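Surface presentation of antigens protein SpaO (Salmonella typhimurium, PDB 4YX1) takes part in the type III secretion pathway that Salmonella needs to enter mammalian cells, this chain being its C-terminal SPOA2 domain of the FliN family. Local coordinates at residues V5-L11 against N39-N45; L48-E53 against E64-L69. All coordinates share one frame; numbering follows the deposited sequence.

Contact 1. Residues V5-L11 against N39-N45; sequences VKLEFVL and NVEIMAN
Glu-8 and Val-10 each exchange a pair of backbone hydrogen bonds, with Met-43 and Glu-41 respectively, the mark of two antiparallel strands, here 5-10 and 40-44 in the intertwined SPOA dimer of the FliN family. Met-43 N to Glu-8 O measures 2.8 Å and is almost straight, 174° at the hydrogen. Beyond Ala-44 the ladder is prolonged by a side chain: Asn-45 N gives to Lys-6 O, while the amide oxygen OD1 of Asn-45 accepts from Lys-6 N at 2.8 Å, standing where a strand carbonyl would otherwise be. With chi1 at -71°, CG of Asn-45 sits beside its own backbone N, which brings the amide to the edge of strand 5-10, the Asn-45 and Lys-6 side chains crossing at about a right angle. At the other end a water lies within bonding distance of both Val-10 O and Glu-41 OE1, 2.8 Å from the latter, and probably bridges them; the same carboxylate oxygen forms a salt bridge with Arg-13, so this buried charge has a cationic partner.

The side chains divide between the two faces of the sheet. Leu-7, Phe-9, Ile-42 and Ala-44 share one. There Ile-42 is used by both its branches: CG2 meets Leu-7 CD1 at 3.7 Å, and CG1 approaches the Phe-9 ring obliquely, 3.9 Å from CE2. Ala-44 CB rests against Val-5 CG1 at 3.7 Å. The far edge of strand 5-10 pairs antiparallel with a strand of the second subunit, carrying the sheet across the interface. On the face of Glu-8 and Val-10, chi2 (-74°) of the selenomethionine Met-43 turns the selenium away from the first strand, and a further bend at chi3 sets the CE methyl; the methylene CG stays behind, 3.7 Å from Val-10 CG2.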
ATOM      1  N   VAL A   5       0.531   2.362 -16.843  1.00 11.48           N
ATOM      2  CA  VAL A   5      -0.206   2.736 -15.648  1.00 11.34           C
ATOM      3  C   VAL A   5       0.594   2.393 -14.399  1.00 10.06           C
ATOM      4  O   VAL A   5       1.063   1.262 -14.246  1.00 10.82           O
ATOM      5  CB  VAL A   5      -1.574   2.023 -15.602  1.00 13.32           C
ATOM      6  CG1 VAL A   5      -2.304   2.324 -14.303  1.00 15.58           C
ATOM      7  CG2 VAL A   5      -2.421   2.418 -16.794  1.00 14.35           C
ATOM      8  N   LYS A   6       0.745   3.361 -13.502  1.00  9.48           N
ATOM      9  CA  LYS A   6       1.351   3.100 -12.201  1.00 10.19           C
ATOM     10  C   LYS A   6       0.297   2.505 -11.280  1.00  7.94           C
ATOM     11  O   LYS A   6      -0.613   3.209 -10.833  1.00  9.09           O
ATOM     12  CB  LYS A   6       1.928   4.374 -11.591  1.00 11.49           C
ATOM     13  CG  LYS A   6       3.120   4.938 -12.336  1.00 16.49           C
ATOM     14  CD  LYS A   6       3.676   6.171 -11.630  1.00 21.37           C
ATOM     15  CE  LYS A   6       4.766   6.817 -12.457  1.00 24.24           C
ATOM     16  NZ  LYS A   6       5.772   5.802 -12.861  1.00 26.47           N
ATOM     17  N   LEU A   7       0.411   1.207 -11.018  1.00  7.39           N
ATOM     18  CA  LEU A   7      -0.550   0.504 -10.178  1.00  7.77           C
ATOM     19  C   LEU A   7       0.010   0.375  -8.773  1.00  7.44           C
ATOM     20  O   LEU A   7       1.164  -0.017  -8.599  1.00  9.34           O
ATOM     21  CB  LEU A   7      -0.850  -0.873 -10.765  1.00  8.98           C
ATOM     22  CG  LEU A   7      -1.792  -1.801 -10.003  1.00 11.25           C
ATOM     23  CD1 LEU A   7      -3.226  -1.273 -10.041  1.00 13.14           C
ATOM     24  CD2 LEU A   7      -1.698  -3.205 -10.581  1.00 12.96           C
ATOM     25  N   GLU A   8      -0.793   0.728  -7.774  1.00  7.45           N
ATOM     26  CA  GLU A   8      -0.388   0.566  -6.386  1.00  8.66           C
ATOM     27  C   GLU A   8      -1.448  -0.155  -5.582  1.00  7.43           C
ATOM     28  O   GLU A   8      -2.660   0.061  -5.778  1.00  8.22           O
ATOM     29  CB  GLU A   8      -0.124   1.915  -5.725  1.00  9.98           C
ATOM     30  CG  GLU A   8       1.019   2.718  -6.301  1.00 13.16           C
ATOM     31  CD  GLU A   8       1.315   3.933  -5.441  1.00 17.09           C
ATOM     32  OE1 GLU A   8       0.401   4.350  -4.704  1.00 15.90           O
ATOM     33  OE2 GLU A   8       2.446   4.460  -5.482  1.00 20.15           O
ATOM     34  N   PHE A   9      -0.987  -1.005  -4.670  1.00  6.94           N
ATOM     35  CA  PHE A   9      -1.837  -1.588  -3.644  1.00  6.32           C
ATOM     36  C   PHE A   9      -1.451  -0.895  -2.358  1.00  6.46           C
ATOM     37  O   PHE A   9      -0.332  -1.074  -1.875  1.00  7.33           O
ATOM     38  CB  PHE A   9      -1.653  -3.107  -3.545  1.00  8.50           C
ATOM     39  CG  PHE A   9      -2.099  -3.837  -4.762  1.00 10.33           C
ATOM     40  CD1 PHE A   9      -1.250  -3.984  -5.850  1.00 12.81           C
ATOM     41  CD2 PHE A   9      -3.383  -4.337  -4.848  1.00 13.36           C
ATOM     42  CE1 PHE A   9      -1.664  -4.641  -6.987  1.00 14.43           C
ATOM     43  CE2 PHE A   9      -3.808  -5.001  -5.985  1.00 14.80           C
ATOM     44  CZ  PHE A   9      -2.950  -5.152  -7.057  1.00 14.51           C
ATOM     45  N   VAL A  10      -2.354  -0.075  -1.831  1.00  6.74           N
ATOM     46  CA  VAL A  10      -2.023   0.800  -0.717  1.00  6.52           C
ATOM     47  C   VAL A  10      -2.697   0.311   0.553  1.00  6.10           C
ATOM     48  O   VAL A  10      -3.913   0.154   0.611  1.00  7.36           O
ATOM     49  CB  VAL A  10      -2.433   2.263  -1.030  1.00  8.54           C
ATOM     50  CG1 VAL A  10      -2.192   3.170   0.155  1.00 10.35           C
ATOM     51  CG2 VAL A  10      -1.673   2.769  -2.253  1.00 10.21           C
ATOM     52  N   LEU A  11      -1.893   0.022   1.562  1.00  6.55           N
ATOM     53  CA  LEU A  11      -2.415  -0.511   2.807  1.00  7.96           C
ATOM     54  C   LEU A  11      -3.040   0.602   3.643  1.00  8.54           C
ATOM     55  O   LEU A  11      -4.018   0.382   4.356  1.00 11.08           O
ATOM     56  CB  LEU A  11      -1.303  -1.220   3.588  1.00 10.65           C
ATOM     57  CG  LEU A  11      -1.684  -1.877   4.907  1.00 13.77           C
ATOM     58  CD1 LEU A  11      -2.855  -2.807   4.685  1.00 14.44           C
ATOM     59  CD2 LEU A  11      -0.510  -2.659   5.397  1.00 14.84           C
ATOM     60  N   ASN A  39      -9.232  -2.289   4.141  1.00 10.71           N
ATOM     61  CA  ASN A  39      -9.386  -1.258   3.129  1.00 11.07           C
ATOM     62  C   ASN A  39      -8.089  -1.072   2.361  1.00  9.54           C
ATOM     63  O   ASN A  39      -7.528   0.030   2.304  1.00  9.87           O
ATOM     64  CB  ASN A  39      -9.824   0.067   3.761  1.00 13.94           C
ATOM     65  CG  ASN A  39     -10.213   1.112   2.724  1.00 16.52           C
ATOM     66  OD1 ASN A  39     -10.723   0.785   1.651  1.00 17.33           O
ATOM     67  ND2 ASN A  39      -9.945   2.369   3.028  1.00 18.87           N
ATOM     68  N   VAL A  40      -7.604  -2.157   1.777  1.00  8.03           N
ATOM     69  CA  VAL A  40      -6.494  -2.054   0.843  1.00  7.32           C
ATOM     70  C   VAL A  40      -7.009  -1.375  -0.403  1.00  7.22           C
ATOM     71  O   VAL A  40      -8.006  -1.791  -0.972  1.00  9.89           O
ATOM     72  CB  VAL A  40      -5.898  -3.415   0.494  1.00  7.89           C
ATOM     73  CG1 VAL A  40      -4.769  -3.247  -0.530  1.00  9.66           C
ATOM     74  CG2 VAL A  40      -5.392  -4.086   1.764  1.00 10.38           C
ATOM     75  N   GLU A  41      -6.372  -0.293  -0.799  1.00  6.22           N
ATOM     76  CA  GLU A  41      -6.852   0.481  -1.920  1.00  6.41           C
ATOM     77  C   GLU A  41      -6.021   0.213  -3.156  1.00  6.85           C
ATOM     78  O   GLU A  41      -4.792   0.155  -3.091  1.00  9.21           O
ATOM     79  CB  GLU A  41      -6.836   1.953  -1.558  1.00  7.27           C
ATOM     80  CG  GLU A  41      -7.857   2.278  -0.486  1.00  9.07           C
ATOM     81  CD  GLU A  41      -7.855   3.733  -0.114  1.00 11.33           C
ATOM     82  OE1 GLU A  41      -6.815   4.207   0.375  1.00 13.60           O
ATOM     83  OE2 GLU A  41      -8.887   4.407  -0.310  1.00 13.17           O
ATOM     84  N   ILE A  42      -6.693   0.028  -4.277  1.00  6.79           N
ATOM     85  CA  ILE A  42      -6.033  -0.189  -5.549  1.00  7.48           C
ATOM     86  C   ILE A  42      -6.055   1.118  -6.317  1.00  6.91           C
ATOM     87  O   ILE A  42      -7.129   1.622  -6.635  1.00  7.63           O
ATOM     88  CB  ILE A  42      -6.724  -1.308  -6.337  1.00  9.43           C
ATOM     89  CG1 ILE A  42      -6.780  -2.569  -5.472  1.00 12.61           C
ATOM     90  CG2 ILE A  42      -6.014  -1.580  -7.665  1.00 10.97           C
ATOM     91  CD1 ILE A  42      -7.991  -3.380  -5.694  1.00 16.78           C
HETATM   92  N   MSE A  43      -4.867   1.664  -6.570  1.00  7.24           N
HETATM   93  CA  MSE A  43      -4.683   2.957  -7.218  1.00  7.41           C
HETATM   94  C   MSE A  43      -4.098   2.773  -8.600  1.00  6.73           C
HETATM   95  O   MSE A  43      -3.210   1.953  -8.802  1.00  8.41           O
HETATM   96  CB  MSE A  43      -3.733   3.849  -6.414  1.00 10.92           C
HETATM   97  CG  MSE A  43      -3.925   3.835  -4.922  1.00 15.67           C
HETATM   98 SE   MSE A  43      -5.508   4.799  -4.368  1.00 20.54          SE
HETATM   99  CE  MSE A  43      -5.036   6.606  -4.872  1.00 18.71           C
ATOM    100  N   ALA A  44      -4.585   3.555  -9.554  1.00  6.65           N
ATOM    101  CA  ALA A  44      -4.024   3.579 -10.899  1.00  7.66           C
ATOM    102  C   ALA A  44      -3.713   5.029 -11.220  1.00  8.19           C
ATOM    103  O   ALA A  44      -4.616   5.856 -11.248  1.00  8.52           O
ATOM    104  CB  ALA A  44      -4.994   2.980 -11.911  1.00  9.65           C
ATOM    105  N   ASN A  45      -2.438   5.339 -11.432  1.00  8.08           N
ATOM    106  CA  ASN A  45      -1.983   6.711 -11.649  1.00  8.40           C
ATOM    107  C   ASN A  45      -2.536   7.655 -10.594  1.00 10.41           C
ATOM    108  O   ASN A  45      -2.972   8.769 -10.894  1.00 11.97           O
ATOM    109  CB  ASN A  45      -2.357   7.203 -13.052  1.00 10.11           C
ATOM    110  CG  ASN A  45      -1.549   6.524 -14.131  1.00 10.79           C
ATOM    111  OD1 ASN A  45      -0.604   5.795 -13.849  1.00 12.74           O
ATOM    112  ND2 ASN A  45      -1.920   6.755 -15.380  1.00 13.04           N
TER
HETATM  113  O   HOH W   1      -5.460   2.445   2.102  1.00 16.57           O
HETATM  114  O   HOH W   2      -6.342   1.081   4.184  1.00 17.43           O

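Contact 2. Residues L48-E53 against E64-L69; sequences LLGNGE and EIHEWL
Asn-51 O takes two backbone donors, His-66 N at 2.9 Å and Glu-67 N at 3.2 Å, the first lying in the carbonyl plane on a lone pair. Asn-51 N returns a bond to Glu-67 O, and Leu-69 N reaches Leu-49 O at 2.8 Å. Beside the ladder, Glu-53 extends its chain from a CG placed opposite its backbone N (chi1 174°), bringing OE1 to His-66 NE2 at 2.9 Å. The carboxylate uses its anti lone pair and lies 30° from the ring plane. Glu-64 OE1 is 3.6 Å from Glu-53 OE1, a like-charge approach that the histidine proton probably eases.

Two glycines let the chains close in: CA of Gly-50 comes within 3.1 Å of Glu-67 O, and Gly-52 sits opposite Ile-65. The Trp-68 ring turns an edge to Leu-49 O and takes Ile-65 CG2 over one face, 3.6 Å above the plane; its NE1 is held by Gln-27 O of the second subunit. The one-residue register shift, with His-66 and Glu-67 both facing Asn-51, is a classic beta bulge in an antiparallel hairpin.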
ATOM      1  N   LEU A  48      -8.142   6.238  -7.227  1.00  8.49           N
ATOM      2  CA  LEU A  48      -8.722   5.048  -6.618  1.00  8.37           C
ATOM      3  C   LEU A  48      -9.558   4.251  -7.625  1.00  9.80           C
ATOM      4  O   LEU A  48     -10.466   4.792  -8.255  1.00 13.54           O
ATOM      5  CB  LEU A  48      -9.584   5.437  -5.413  1.00  9.08           C
ATOM      6  CG  LEU A  48     -10.208   4.275  -4.639  1.00 10.06           C
ATOM      7  CD1 LEU A  48      -9.111   3.441  -3.989  1.00 10.22           C
ATOM      8  CD2 LEU A  48     -11.157   4.819  -3.593  1.00 12.14           C
ATOM      9  N   LEU A  49      -9.250   2.964  -7.769  1.00  9.51           N
ATOM     10  CA  LEU A  49      -9.992   2.067  -8.658  1.00 11.93           C
ATOM     11  C   LEU A  49     -10.884   1.093  -7.923  1.00 11.84           C
ATOM     12  O   LEU A  49     -11.852   0.591  -8.474  1.00 12.71           O
ATOM     13  CB  LEU A  49      -9.049   1.238  -9.514  1.00 15.77           C
ATOM     14  CG  LEU A  49      -8.296   1.871 -10.660  1.00 19.66           C
ATOM     15  CD1 LEU A  49      -7.786   0.741 -11.539  1.00 20.85           C
ATOM     16  CD2 LEU A  49      -9.205   2.796 -11.436  1.00 20.80           C
ATOM     17  N   GLY A  50     -10.516   0.759  -6.697  1.00 11.53           N
ATOM     18  CA  GLY A  50     -11.246  -0.261  -5.984  1.00 11.10           C
ATOM     19  C   GLY A  50     -10.615  -0.486  -4.641  1.00  9.28           C
ATOM     20  O   GLY A  50      -9.575   0.093  -4.325  1.00  8.93           O
ATOM     21  N   ASN A  51     -11.243  -1.331  -3.844  1.00  9.54           N
ATOM     22  CA  ASN A  51     -10.654  -1.662  -2.571  1.00 10.20           C
ATOM     23  C   ASN A  51     -10.994  -3.072  -2.172  1.00  8.27           C
ATOM     24  O   ASN A  51     -11.911  -3.700  -2.717  1.00  8.74           O
ATOM     25  CB  ASN A  51     -11.092  -0.687  -1.485  1.00 14.13           C
ATOM     26  CG  ASN A  51     -12.584  -0.642  -1.321  1.00 16.70           C
ATOM     27  OD1 ASN A  51     -13.199  -1.623  -0.909  1.00 18.50           O
ATOM     28  ND2 ASN A  51     -13.183   0.505  -1.631  1.00 18.57           N
ATOM     29  N   GLY A  52     -10.232  -3.572  -1.226  1.00  8.26           N
ATOM     30  CA  GLY A  52     -10.380  -4.936  -0.810  1.00  8.07           C
ATOM     31  C   GLY A  52      -9.735  -5.175   0.529  1.00  8.15           C
ATOM     32  O   GLY A  52      -9.402  -4.248   1.269  1.00 10.13           O
ATOM     33  N   GLU A  53      -9.547  -6.448   0.824  1.00  8.48           N
ATOM     34  CA  GLU A  53      -9.119  -6.893   2.125  1.00  8.79           C
ATOM     35  C   GLU A  53      -7.906  -7.766   1.967  1.00  7.31           C
ATOM     36  O   GLU A  53      -7.858  -8.603   1.077  1.00  7.66           O
ATOM     37  CB  GLU A  53     -10.264  -7.639   2.793  1.00 10.45           C
ATOM     38  CG  GLU A  53      -9.931  -8.284   4.106  1.00 12.55           C
ATOM     39  CD  GLU A  53     -11.145  -8.918   4.743  1.00 13.51           C
ATOM     40  OE1 GLU A  53     -12.259  -8.805   4.196  1.00 14.32           O
ATOM     41  OE2 GLU A  53     -10.992  -9.529   5.806  1.00 13.66           O
ATOM     42  N   GLU A  64      -8.550  -9.591  -1.483  1.00  8.23           N
ATOM     43  CA  GLU A  64      -9.919  -9.969  -1.776  1.00  8.64           C
ATOM     44  C   GLU A  64     -10.706  -8.716  -2.127  1.00  8.45           C
ATOM     45  O   GLU A  64     -10.890  -7.856  -1.277  1.00 10.09           O
ATOM     46  CB  GLU A  64     -10.530 -10.675  -0.567  1.00  8.64           C
ATOM     47  CG  GLU A  64     -11.990 -11.057  -0.761  1.00 10.21           C
ATOM     48  CD  GLU A  64     -12.650 -11.486   0.530  1.00 13.33           C
ATOM     49  OE1 GLU A  64     -12.022 -11.338   1.602  1.00 17.61           O
ATOM     50  OE2 GLU A  64     -13.798 -11.960   0.480  1.00 13.54           O
ATOM     51  N   ILE A  65     -11.161  -8.596  -3.368  1.00  8.54           N
ATOM     52  CA  ILE A  65     -11.830  -7.364  -3.792  1.00  9.90           C
ATOM     53  C   ILE A  65     -13.214  -7.250  -3.148  1.00 10.34           C
ATOM     54  O   ILE A  65     -14.004  -8.196  -3.161  1.00 11.88           O
ATOM     55  CB  ILE A  65     -11.973  -7.297  -5.327  1.00 11.60           C
ATOM     56  CG1 ILE A  65     -10.607  -7.441  -6.008  1.00 12.58           C
ATOM     57  CG2 ILE A  65     -12.684  -6.004  -5.765  1.00 13.14           C
ATOM     58  CD1 ILE A  65      -9.659  -6.342  -5.682  1.00 13.98           C
ATOM     59  N   HIS A  66     -13.509  -6.094  -2.574  1.00 10.93           N
ATOM     60  CA  HIS A  66     -14.850  -5.851  -2.062  1.00 13.11           C
ATOM     61  C   HIS A  66     -15.616  -4.863  -2.933  1.00 13.76           C
ATOM     62  O   HIS A  66     -16.841  -4.875  -2.946  1.00 16.44           O
ATOM     63  CB  HIS A  66     -14.781  -5.366  -0.615  1.00 14.56           C
ATOM     64  CG  HIS A  66     -14.470  -6.463   0.356  1.00 17.08           C
ATOM     65  ND1 HIS A  66     -15.305  -7.543   0.538  1.00 20.00           N
ATOM     66  CD2 HIS A  66     -13.409  -6.666   1.168  1.00 18.82           C
ATOM     67  CE1 HIS A  66     -14.776  -8.359   1.433  1.00 20.53           C
ATOM     68  NE2 HIS A  66     -13.625  -7.850   1.831  1.00 19.37           N
ATOM     69  N   GLU A  67     -14.903  -4.028  -3.681  1.00 13.39           N
ATOM     70  CA  GLU A  67     -15.552  -3.085  -4.576  1.00 15.63           C
ATOM     71  C   GLU A  67     -14.615  -2.671  -5.696  1.00 14.02           C
ATOM     72  O   GLU A  67     -13.477  -2.297  -5.444  1.00 11.83           O
ATOM     73  CB  GLU A  67     -16.025  -1.857  -3.793  1.00 20.54           C
ATOM     74  CG  GLU A  67     -16.738  -0.806  -4.612  1.00 25.54           C
ATOM     75  CD  GLU A  67     -17.199   0.357  -3.753  1.00 29.85           C
ATOM     76  OE1 GLU A  67     -16.736   0.458  -2.594  1.00 31.33           O
ATOM     77  OE2 GLU A  67     -18.017   1.168  -4.231  1.00 31.76           O
ATOM     78  N   TRP A  68     -15.077  -2.785  -6.933  1.00 16.09           N
ATOM     79  CA  TRP A  68     -14.432  -2.119  -8.052  1.00 19.87           C
ATOM     80  C   TRP A  68     -15.276  -0.895  -8.356  1.00 23.24           C
ATOM     81  O   TRP A  68     -16.498  -0.996  -8.451  1.00 25.98           O
ATOM     82  CB  TRP A  68     -14.337  -3.013  -9.293  1.00 16.48           C
ATOM     83  CG  TRP A  68     -13.308  -4.109  -9.261  1.00 20.15           C
ATOM     84  CD1 TRP A  68     -13.540  -5.453  -9.359  1.00 14.45           C
ATOM     85  CD2 TRP A  68     -11.890  -3.957  -9.164  1.00 16.13           C
ATOM     86  NE1 TRP A  68     -12.355  -6.142  -9.317  1.00 19.00           N
ATOM     87  CE2 TRP A  68     -11.326  -5.247  -9.205  1.00 13.49           C
ATOM     88  CE3 TRP A  68     -11.039  -2.852  -9.051  1.00 15.34           C
ATOM     89  CZ2 TRP A  68      -9.960  -5.463  -9.124  1.00 14.44           C
ATOM     90  CZ3 TRP A  68      -9.683  -3.071  -8.972  1.00 16.65           C
ATOM     91  CH2 TRP A  68      -9.152  -4.362  -9.005  1.00 15.25           C
ATOM     92  N   LEU A  69     -14.636   0.257  -8.499  1.00 19.17           N
ATOM     93  CA  LEU A  69     -15.369   1.495  -8.744  1.00 20.88           C
ATOM     94  C   LEU A  69     -15.692   1.674 -10.223  1.00 26.18           C
ATOM     95  O   LEU A  69     -15.211   0.918 -11.069  1.00 35.77           O
ATOM     96  CB  LEU A  69     -14.572   2.690  -8.227  1.00 25.21           C
ATOM     97  CG  LEU A  69     -14.298   2.672  -6.723  1.00 28.30           C
ATOM     98  CD1 LEU A  69     -13.444   3.863  -6.333  1.00 36.86           C
ATOM     99  CD2 LEU A  69     -15.595   2.658  -5.931  1.00 34.66           C
TER

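Overall arrangement
From the N terminus, strand 4-10 comes first and waits for its partner: contact 1 closes only after strand 12-16, helix 18-25 and strand 29-31, a loop of 27 residues between its segments. Contact 2 follows in series, closing a hairpin whose segments lie 10 residues apart, most of them strand, after contact 1 is complete, so the two neither nest nor cross. They share a sheet, since strands 40-44 and 47-56, consecutive in the chain, pair antiparallel; Ile-42 O to Leu-49 N and Val-40 N to Gly-52 O, both 2.8 Å, are probable hydrogen bonds joining them. With centres about 10 Å apart, they unite the first strand with the C-terminal ones, and both also touch the second subunit.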